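Local coordinates for pectinesterase (Sitophilus oryzae, PDB 4PMH), which hydrolyses the methyl esters of pectin's galacturonate chains, releasing methanol, and probably serves the weevil in digesting plant cell walls, at residues Gln77-Ile82 with Ile103-Pro108; Asp224-Phe229 with Val254-Thr259; Arg290-Gly295 with Thr331-Arg336. One frame throughout, in Å; residues are numbered along the deposited sequence.

Contact 1: residues Gln77-Ile82 with Ile103-Pro108; sequences QEVVYI and ITLNMP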
loop_
_atom_site.group_PDB
_atom_site.type_symbol
_atom_site.label_atom_id
_atom_site.label_comp_id
_atom_site.label_asym_id
_atom_site.label_seq_id
_atom_site.Cartn_x
_atom_site.Cartn_y
_atom_site.Cartn_z
ATOM N N GLN A 77 -0.075 20.204 -6.003
ATOM C CA GLN A 77 -1.075 20.054 -4.949
ATOM C C GLN A 77 -2.433 19.712 -5.556
ATOM O O GLN A 77 -3.295 20.562 -5.771
ATOM C CB GLN A 77 -1.102 21.296 -4.056
ATOM C CG GLN A 77 0.254 21.502 -3.392
ATOM C CD GLN A 77 0.319 22.779 -2.610
ATOM O OE1 GLN A 77 -0.203 22.868 -1.500
ATOM N NE2 GLN A 77 0.945 23.787 -3.191
ATOM N N GLU A 78 -2.588 18.426 -5.835
ATOM C CA GLU A 78 -3.733 17.911 -6.545
ATOM C C GLU A 78 -3.873 16.427 -6.320
ATOM O O GLU A 78 -2.954 15.791 -5.841
ATOM C CB GLU A 78 -3.599 18.176 -8.057
ATOM C CG GLU A 78 -2.187 18.154 -8.601
ATOM C CD GLU A 78 -2.063 18.893 -9.948
ATOM O OE1 GLU A 78 -2.409 18.295 -10.974
ATOM O OE2 GLU A 78 -1.596 20.050 -9.994
ATOM N N VAL A 79 -5.046 15.906 -6.640
ATOM C CA VAL A 79 -5.240 14.467 -6.767
ATOM C C VAL A 79 -4.960 14.001 -8.189
ATOM O O VAL A 79 -4.939 14.807 -9.134
ATOM C CB VAL A 79 -6.662 14.027 -6.390
ATOM C CG1 VAL A 79 -6.913 14.254 -4.910
ATOM C CG2 VAL A 79 -7.715 14.710 -7.250
ATOM N N VAL A 80 -4.763 12.696 -8.326
ATOM C CA VAL A 80 -4.669 12.020 -9.628
ATOM C C VAL A 80 -5.562 10.793 -9.561
ATOM O O VAL A 80 -5.336 9.904 -8.731
ATOM C CB VAL A 80 -3.222 11.595 -9.933
ATOM C CG1 VAL A 80 -3.122 10.955 -11.314
ATOM C CG2 VAL A 80 -2.285 12.782 -9.812
ATOM N N TYR A 81 -6.603 10.773 -10.392
ATOM C CA TYR A 81 -7.596 9.715 -10.390
ATOM C C TYR A 81 -7.480 8.991 -11.717
ATOM O O TYR A 81 -7.611 9.611 -12.781
ATOM C CB TYR A 81 -9.021 10.256 -10.253
ATOM C CG TYR A 81 -9.437 10.791 -8.889
ATOM C CD1 TYR A 81 -8.612 10.707 -7.781
ATOM C CD2 TYR A 81 -10.697 11.364 -8.714
ATOM C CE1 TYR A 81 -9.015 11.205 -6.555
ATOM C CE2 TYR A 81 -11.121 11.844 -7.481
ATOM C CZ TYR A 81 -10.271 11.766 -6.410
ATOM O OH TYR A 81 -10.669 12.264 -5.185
ATOM N N ILE A 82 -7.219 7.688 -11.644
ATOM C CA ILE A 82 -7.233 6.826 -12.836
ATOM C C ILE A 82 -8.469 5.948 -12.770
ATOM O O ILE A 82 -8.475 4.958 -12.054
ATOM C CB ILE A 82 -5.999 5.900 -12.973
ATOM C CG1 ILE A 82 -4.689 6.599 -12.601
ATOM C CG2 ILE A 82 -5.974 5.284 -14.370
ATOM C CD1 ILE A 82 -4.131 7.581 -13.599
ATOM N N ILE A 103 3.595 14.866 -5.583
ATOM C CA ILE A 103 2.183 15.079 -5.649
ATOM C C ILE A 103 1.696 14.993 -4.213
ATOM O O ILE A 103 1.786 13.931 -3.611
ATOM C CB ILE A 103 1.511 13.982 -6.487
ATOM C CG1 ILE A 103 2.207 13.844 -7.854
ATOM C CG2 ILE A 103 0.027 14.275 -6.659
ATOM C CD1 ILE A 103 1.782 12.625 -8.636
ATOM N N THR A 104 1.214 16.097 -3.653
ATOM C CA THR A 104 0.978 16.136 -2.226
ATOM C C THR A 104 -0.254 16.937 -1.822
ATOM O O THR A 104 -0.538 17.976 -2.417
ATOM C CB THR A 104 2.214 16.706 -1.471
ATOM O OG1 THR A 104 1.929 16.745 -0.070
ATOM C CG2 THR A 104 2.601 18.130 -1.932
ATOM N N LEU A 105 -0.950 16.459 -0.794
ATOM C CA LEU A 105 -2.053 17.198 -0.175
ATOM C C LEU A 105 -2.128 16.831 1.296
ATOM O O LEU A 105 -1.636 15.775 1.677
ATOM C CB LEU A 105 -3.376 16.829 -0.842
ATOM C CG LEU A 105 -3.671 17.382 -2.227
ATOM C CD1 LEU A 105 -4.890 16.705 -2.815
ATOM C CD2 LEU A 105 -3.876 18.887 -2.161
ATOM N N ASN A 106 -2.700 17.723 2.111
ATOM C CA ASN A 106 -3.057 17.437 3.519
ATOM C C ASN A 106 -4.563 17.202 3.506
ATOM O O ASN A 106 -5.356 18.146 3.564
ATOM C CB ASN A 106 -2.699 18.630 4.427
ATOM C CG ASN A 106 -2.996 18.388 5.913
ATOM O OD1 ASN A 106 -3.771 17.514 6.298
ATOM N ND2 ASN A 106 -2.399 19.228 6.756
ATOM N N MET A 107 -4.956 15.940 3.386
ATOM C CA MET A 107 -6.346 15.601 3.115
ATOM C C MET A 107 -6.701 14.308 3.812
ATOM O O MET A 107 -6.708 13.237 3.187
ATOM C CB MET A 107 -6.588 15.482 1.606
ATOM C CG MET A 107 -8.072 15.414 1.232
ATOM S SD MET A 107 -8.373 15.606 -0.540
ATOM C CE MET A 107 -7.894 14.000 -1.162
ATOM N N PRO A 108 -6.996 14.394 5.118
ATOM C CA PRO A 108 -7.403 13.199 5.860
ATOM C C PRO A 108 -8.813 12.696 5.523
ATOM O O PRO A 108 -9.595 13.388 4.864
ATOM C CB PRO A 108 -7.339 13.662 7.325
ATOM C CG PRO A 108 -7.654 15.132 7.263
ATOM C CD PRO A 108 -7.010 15.606 5.966
#

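Contact 2: residues Asp224-Phe229 with Val254-Thr259; sequences DIDFVF and VFAPDT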
loop_
_atom_site.group_PDB
_atom_site.type_symbol
_atom_site.label_atom_id
_atom_site.label_comp_id
_atom_site.label_asym_id
_atom_site.label_seq_id
_atom_site.Cartn_x
_atom_site.Cartn_y
_atom_site.Cartn_z
ATOM N N ASP A 224 3.289 5.492 10.135
ATOM C CA ASP A 224 3.399 5.049 11.501
ATOM C C ASP A 224 2.375 3.997 11.885
ATOM O O ASP A 224 2.725 3.111 12.630
ATOM C CB ASP A 224 3.385 6.223 12.485
ATOM C CG ASP A 224 2.221 7.190 12.279
ATOM O OD1 ASP A 224 1.145 6.815 11.744
ATOM O OD2 ASP A 224 2.399 8.366 12.689
ATOM N N ILE A 225 1.144 4.072 11.370
ATOM C CA ILE A 225 0.080 3.128 11.724
ATOM C C ILE A 225 -0.648 2.575 10.492
ATOM O O ILE A 225 -1.220 3.332 9.677
ATOM C CB ILE A 225 -0.960 3.795 12.656
ATOM C CG1 ILE A 225 -0.332 4.112 14.022
ATOM C CG2 ILE A 225 -2.218 2.930 12.820
ATOM C CD1 ILE A 225 -0.425 2.991 15.031
ATOM N N ASP A 226 -0.651 1.244 10.374
ATOM C CA ASP A 226 -1.307 0.554 9.250
ATOM C C ASP A 226 -0.929 1.204 7.928
ATOM O O ASP A 226 -1.778 1.409 7.069
ATOM C CB ASP A 226 -2.849 0.544 9.405
ATOM C CG ASP A 226 -3.323 -0.046 10.723
ATOM O OD1 ASP A 226 -2.557 -0.742 11.441
ATOM O OD2 ASP A 226 -4.513 0.182 11.057
ATOM N N PHE A 227 0.338 1.565 7.762
ATOM C CA PHE A 227 0.708 2.355 6.572
ATOM C C PHE A 227 0.896 1.561 5.291
ATOM O O PHE A 227 1.127 2.134 4.202
ATOM C CB PHE A 227 1.835 3.368 6.861
ATOM C CG PHE A 227 3.200 2.795 7.122
ATOM C CD1 PHE A 227 3.644 2.564 8.430
ATOM C CD2 PHE A 227 4.097 2.601 6.072
ATOM C CE1 PHE A 227 4.941 2.112 8.666
ATOM C CE2 PHE A 227 5.373 2.148 6.311
ATOM C CZ PHE A 227 5.809 1.926 7.609
ATOM N N VAL A 228 0.751 0.244 5.394
ATOM C CA VAL A 228 0.566 -0.607 4.216
ATOM C C VAL A 228 -0.570 -1.546 4.586
ATOM O O VAL A 228 -0.385 -2.455 5.412
ATOM C CB VAL A 228 1.827 -1.419 3.828
ATOM C CG1 VAL A 228 1.559 -2.295 2.600
ATOM C CG2 VAL A 228 2.998 -0.491 3.573
ATOM N N PHE A 229 -1.741 -1.321 3.985
ATOM C CA PHE A 229 -2.953 -1.983 4.404
ATOM C C PHE A 229 -3.856 -2.314 3.223
ATOM O O PHE A 229 -3.785 -1.679 2.160
ATOM C CB PHE A 229 -3.687 -1.102 5.437
ATOM C CG PHE A 229 -4.492 0.030 4.828
ATOM C CD1 PHE A 229 -3.866 1.188 4.384
ATOM C CD2 PHE A 229 -5.880 -0.053 4.729
ATOM C CE1 PHE A 229 -4.597 2.226 3.820
ATOM C CE2 PHE A 229 -6.624 0.997 4.179
ATOM C CZ PHE A 229 -5.971 2.137 3.722
ATOM N N VAL A 254 3.326 -1.531 11.027
ATOM C CA VAL A 254 3.589 -1.322 9.595
ATOM C C VAL A 254 2.437 -1.831 8.720
ATOM O O VAL A 254 1.725 -1.021 8.078
ATOM C CB VAL A 254 4.908 -1.977 9.180
ATOM C CG1 VAL A 254 5.164 -1.811 7.686
ATOM C CG2 VAL A 254 6.054 -1.397 9.995
ATOM N N PHE A 255 2.254 -3.157 8.689
ATOM C CA PHE A 255 1.309 -3.817 7.801
ATOM C C PHE A 255 -0.028 -4.114 8.466
ATOM O O PHE A 255 -0.072 -4.559 9.610
ATOM C CB PHE A 255 1.901 -5.127 7.274
ATOM C CG PHE A 255 3.179 -4.944 6.502
ATOM C CD1 PHE A 255 3.158 -4.578 5.178
ATOM C CD2 PHE A 255 4.407 -5.114 7.119
ATOM C CE1 PHE A 255 4.339 -4.393 4.468
ATOM C CE2 PHE A 255 5.595 -4.941 6.425
ATOM C CZ PHE A 255 5.560 -4.576 5.101
ATOM N N ALA A 256 -1.114 -3.871 7.734
ATOM C CA ALA A 256 -2.461 -4.226 8.170
ATOM C C ALA A 256 -3.241 -4.854 7.013
ATOM O O ALA A 256 -4.138 -4.247 6.464
ATOM C CB ALA A 256 -3.207 -3.020 8.752
ATOM N N PRO A 257 -2.919 -6.115 6.667
ATOM C CA PRO A 257 -3.668 -6.794 5.603
ATOM C C PRO A 257 -5.040 -7.306 6.012
ATOM O O PRO A 257 -5.221 -7.752 7.154
ATOM C CB PRO A 257 -2.747 -7.966 5.200
ATOM C CG PRO A 257 -1.659 -8.010 6.216
ATOM C CD PRO A 257 -1.932 -7.005 7.299
ATOM N N ASP A 258 -6.003 -7.207 5.083
ATOM C CA ASP A 258 -7.337 -7.797 5.261
ATOM C C ASP A 258 -7.581 -8.862 4.191
ATOM O O ASP A 258 -8.711 -9.101 3.742
ATOM C CB ASP A 258 -8.436 -6.713 5.294
ATOM C CG ASP A 258 -8.782 -6.133 3.927
ATOM O OD1 ASP A 258 -7.933 -6.090 3.013
ATOM O OD2 ASP A 258 -9.937 -5.641 3.811
ATOM N N THR A 259 -6.497 -9.530 3.820
ATOM C CA THR A 259 -6.535 -10.597 2.841
ATOM C C THR A 259 -7.681 -11.570 3.084
ATOM O O THR A 259 -7.864 -12.084 4.197
ATOM C CB THR A 259 -5.233 -11.414 2.889
ATOM O OG1 THR A 259 -4.109 -10.541 3.088
ATOM C CG2 THR A 259 -5.085 -12.210 1.613
#

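Contact 3: residues Arg290-Gly295 with Thr331-Arg336; sequences RAWDSG and TATSGR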
loop_
_atom_site.group_PDB
_atom_site.type_symbol
_atom_site.label_atom_id
_atom_site.label_comp_id
_atom_site.label_asym_id
_atom_site.label_seq_id
_atom_site.Cartn_x
_atom_site.Cartn_y
_atom_site.Cartn_z
ATOM N N ARG A 290 -0.485 -6.121 12.129
ATOM C CA ARG A 290 -1.708 -6.596 12.747
ATOM C C ARG A 290 -2.743 -6.861 11.655
ATOM O O ARG A 290 -2.693 -6.282 10.577
ATOM C CB ARG A 290 -2.262 -5.580 13.741
ATOM C CG ARG A 290 -2.806 -4.295 13.136
ATOM C CD ARG A 290 -3.228 -3.345 14.252
ATOM N NE ARG A 290 -3.669 -2.054 13.751
ATOM C CZ ARG A 290 -4.437 -1.198 14.425
ATOM N NH1 ARG A 290 -4.833 -1.453 15.666
ATOM N NH2 ARG A 290 -4.807 -0.064 13.859
ATOM N N ALA A 291 -3.690 -7.725 11.956
ATOM C CA ALA A 291 -4.722 -8.054 11.000
ATOM C C ALA A 291 -5.714 -6.904 10.939
ATOM O O ALA A 291 -6.147 -6.387 11.991
ATOM C CB ALA A 291 -5.417 -9.337 11.410
ATOM N N TRP A 292 -6.008 -6.471 9.710
ATOM C CA TRP A 292 -7.153 -5.586 9.468
ATOM C C TRP A 292 -8.330 -6.506 9.235
ATOM O O TRP A 292 -8.469 -7.124 8.180
ATOM C CB TRP A 292 -6.940 -4.622 8.302
ATOM C CG TRP A 292 -8.167 -3.747 8.014
ATOM C CD1 TRP A 292 -9.158 -3.383 8.901
ATOM C CD2 TRP A 292 -8.500 -3.137 6.766
ATOM N NE1 TRP A 292 -10.101 -2.581 8.262
ATOM C CE2 TRP A 292 -9.709 -2.415 6.954
ATOM C CE3 TRP A 292 -7.889 -3.118 5.503
ATOM C CZ2 TRP A 292 -10.318 -1.707 5.921
ATOM C CZ3 TRP A 292 -8.500 -2.427 4.481
ATOM C CH2 TRP A 292 -9.695 -1.723 4.692
ATOM N N ASP A 293 -9.148 -6.617 10.273
ATOM C CA ASP A 293 -10.282 -7.515 10.303
ATOM C C ASP A 293 -11.479 -6.706 9.780
ATOM O O ASP A 293 -12.432 -6.418 10.541
ATOM C CB ASP A 293 -10.524 -8.019 11.757
ATOM C CG ASP A 293 -9.719 -9.283 12.103
ATOM O OD1 ASP A 293 -8.950 -9.796 11.235
ATOM O OD2 ASP A 293 -9.896 -9.776 13.245
ATOM N N SER A 294 -11.413 -6.311 8.507
ATOM C CA SER A 294 -12.465 -5.450 7.910
ATOM C C SER A 294 -13.848 -6.084 7.996
ATOM O O SER A 294 -14.031 -7.263 7.684
ATOM C CB SER A 294 -12.175 -5.063 6.451
ATOM O OG SER A 294 -11.598 -6.124 5.726
ATOM N N GLY A 295 -14.803 -5.285 8.459
ATOM C CA GLY A 295 -16.190 -5.713 8.610
ATOM C C GLY A 295 -16.464 -6.622 9.788
ATOM O O GLY A 295 -17.566 -7.141 9.910
ATOM N N THR A 331 -2.503 -7.038 18.233
ATOM C CA THR A 331 -3.915 -7.325 18.173
ATOM C C THR A 331 -4.559 -6.813 16.890
ATOM O O THR A 331 -4.245 -5.706 16.439
ATOM C CB THR A 331 -4.616 -6.684 19.389
ATOM O OG1 THR A 331 -4.001 -7.176 20.574
ATOM C CG2 THR A 331 -6.081 -7.034 19.424
ATOM N N ALA A 332 -5.446 -7.613 16.303
ATOM C CA ALA A 332 -6.194 -7.170 15.112
ATOM C C ALA A 332 -7.099 -5.971 15.415
ATOM O O ALA A 332 -7.475 -5.729 16.576
ATOM C CB ALA A 332 -7.027 -8.307 14.529
ATOM N N THR A 333 -7.463 -5.245 14.353
ATOM C CA THR A 333 -8.348 -4.071 14.465
ATOM C C THR A 333 -9.695 -4.380 15.150
ATOM O O THR A 333 -10.317 -3.478 15.738
ATOM C CB THR A 333 -8.624 -3.475 13.077
ATOM O OG1 THR A 333 -9.304 -4.447 12.262
ATOM C CG2 THR A 333 -7.324 -3.032 12.425
ATOM N N SER A 334 -10.121 -5.640 15.058
ATOM C CA SER A 334 -11.333 -6.149 15.696
ATOM C C SER A 334 -11.213 -6.424 17.198
ATOM O O SER A 334 -12.234 -6.586 17.880
ATOM C CB SER A 334 -11.750 -7.449 15.002
ATOM O OG SER A 334 -10.776 -8.472 15.170
ATOM N N GLY A 335 -9.989 -6.458 17.719
ATOM C CA GLY A 335 -9.732 -6.959 19.064
ATOM C C GLY A 335 -9.330 -8.429 19.079
ATOM O O GLY A 335 -8.995 -8.979 20.137
ATOM N N ARG A 336 -9.361 -9.081 17.923
ATOM C CA ARG A 336 -8.942 -10.475 17.846
ATOM C C ARG A 336 -7.452 -10.592 18.191
ATOM O O ARG A 336 -6.606 -10.075 17.472
ATOM C CB ARG A 336 -9.217 -11.056 16.463
ATOM C CG ARG A 336 -8.643 -12.455 16.272
ATOM C CD ARG A 336 -9.148 -13.083 15.002
ATOM N NE ARG A 336 -8.678 -12.436 13.771
ATOM C CZ ARG A 336 -7.839 -12.979 12.891
ATOM N NH1 ARG A 336 -7.306 -14.185 13.090
ATOM N NH2 ARG A 336 -7.524 -12.304 11.802
HETATM O O HOH W 1 -3.681 -3.291 17.737
HETATM O O HOH W 2 -12.011 -4.265 12.440
#

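Contact 1: residues Gln77-Ile82 with Ile103-Pro108
Leu-105 packs mainly against the backbone of Gln-77 and Glu-78, and also touches Val-79. Its two methyls divide the work: CD1 lies 3.7 Å from the carbonyl carbon C of Glu-78, while CD2 rests near C of Gln-77. CG stands anti to the carbonyl carbon of Leu-105 itself (chi1 -74°), and the branched end beyond it reaches segment 77-82. On the buried side the contact is close and largely apolar. Val-79 CG1 touches Leu-105 CD1 at 3.8 Å, and Met-107, bent at its last torsion (chi3 76°), brings CE to 3.9 Å from the same CG1 of Val-79. A flexible thioether suits this place, filling a corner that helix 113-120 closes with Tyr-116 and Leu-119. Ile-103 CG2 sits 3.4 Å from Glu-78 O, a buried carbonyl with no hydrogen-bonding partner, and meets Val-80 CG2 less closely at 4.2 Å. The Glu-78 carboxylate turns elsewhere, to the backbone N of Ile-51. The looser side is the exposed side chain of Gln-77, extended and without a polar bond across, its CB and CG each 3.7 Å from Thr-104 O; only its CA comes closer, in a CA-H...O contact of 3.3 Å from Gln-77 CA to Thr-104 O. The touching parts, residues 77 to 80 and 103 to 107, run 97° apart. Such packing at a corner, where the chain leaves strand 74-76 for strand 80-82 of another sheet, is characteristic of the right-handed parallel beta-helix of pectinesterases.

Contact 2: residues Asp224-Phe229 with Val254-Thr259
Val-228 and Phe-255 lie side by side and point the same way from paired parallel strands, as neighbouring coils of the pectinesterase beta-helix place equivalent residues one above the other. Val-228 CB comes 3.7 Å from Phe-255 CD1, and CG1 lies beside the same ring; a branched residue and a flat one fill this buried face together. The next pair, Phe-229 and Ala-256, faces the other way. Here the small alanine leaves room for two neighbours: its CB lies 3.9 Å from Phe-229 CB and 3.6 Å from CG of Asp-226, the probable nucleophile. The Phe-229 ring turns away, to stack on Tyr-203. Before the pairing begins, the chain turns a corner at Asp-226, and Phe-227 takes a different pose. Its CG sits between the backbone N and the carbonyl carbon (chi1 70°), and Val-254 CG1 lies over one face of the ring, 4.2 Å from the centroid, in a CH-pi contact. Two backbone hydrogen bonds fix the register: Val-228 N donates to Val-254 O at 3.1 Å, and Ala-256 N returns to Val-228 O at 2.8 Å, with an N-H...O angle of 165°.

Contact 3: residues Arg290-Gly295 with Thr331-Arg336
Ala-291 and Ala-332 bring their CA atoms within 4.5 Å, and from there the two irregular segments draw slightly apart toward Asp-293 and Ser-334. Residues Ala-332 to Gly-335 form a type I beta turn, while Asp-293 is the centre of an inverse gamma turn. Thr-333 N donates to Ala-291 O at 2.9 Å, nearly along the C=O axis. The Thr-333 side chain then works both ways. Its OG1 accepts from Asp-293 N at 2.9 Å and lies at the edge of the Trp-292 ring, in plane; its CG2 sits over the centre of one face of the Arg-290 guanidinium, which Asp-226 holds by a salt bridge from outside the pair. A hydroxyl and a methyl on one carbon suit this double duty. A water also bridges Arg-290 NH1 to Thr-331 O.

The polar centre is Asp-293. Arg-336 grips it side-on: NH2 gives to OD1 at 2.9 Å and NE to OD2 at 3.0 Å, both on syn lone pairs, with the two flat groups only 11° from coplanar. A bend at chi3 (67°) directs NE to this carboxylate. NH2 also donates to Asn-309 OD1, and the guanidinium makes a cation-pi contact with Tyr-302. Ser-334 OG donates a very short 2.5 Å bond to Asp-293 OD2 and accepts from Arg-336 N in an ST turn. An alanine in place of Arg-336 would probably leave the buried Asp-293 carboxylate without its countercharge and Tyr-302 without its cation-pi partner. Ala-291 and Ala-332, being small, let the segments come close, Ala-291 CB lying 3.7 Å from Ala-332 CB. With three donors on its two oxygens, Asp-293 is likely to remain ionised, and its fixed carboxylate ties the loop carrying the probable substrate-binding residues Arg-290 and Trp-292 to the turn beside it.

How the contacts relate
Contacts 2 and 3 adjoin, their centres about 11 Å apart, and meet at the probable catalytic site. Asp-226 OD2 of contact 2 forms a salt bridge with Arg-290 NH2 of contact 3 at 2.8 Å, joining the likely nucleophile to a likely substrate-binding residue. A second link is probably a hydrogen bond, Asp-258 OD2 to Ser-294 OG at 2.6 Å. Thus the paired strands of contact 2 and the loops of contact 3 place Asp-226 and Arg-290 next to each other. Contact 1 touches neither, its centre about 20 Å from that of contact 2 and about 28 Å from that of contact 3; the side chain of Met-107 is about 12 Å from that of Asp-200, the probable proton donor.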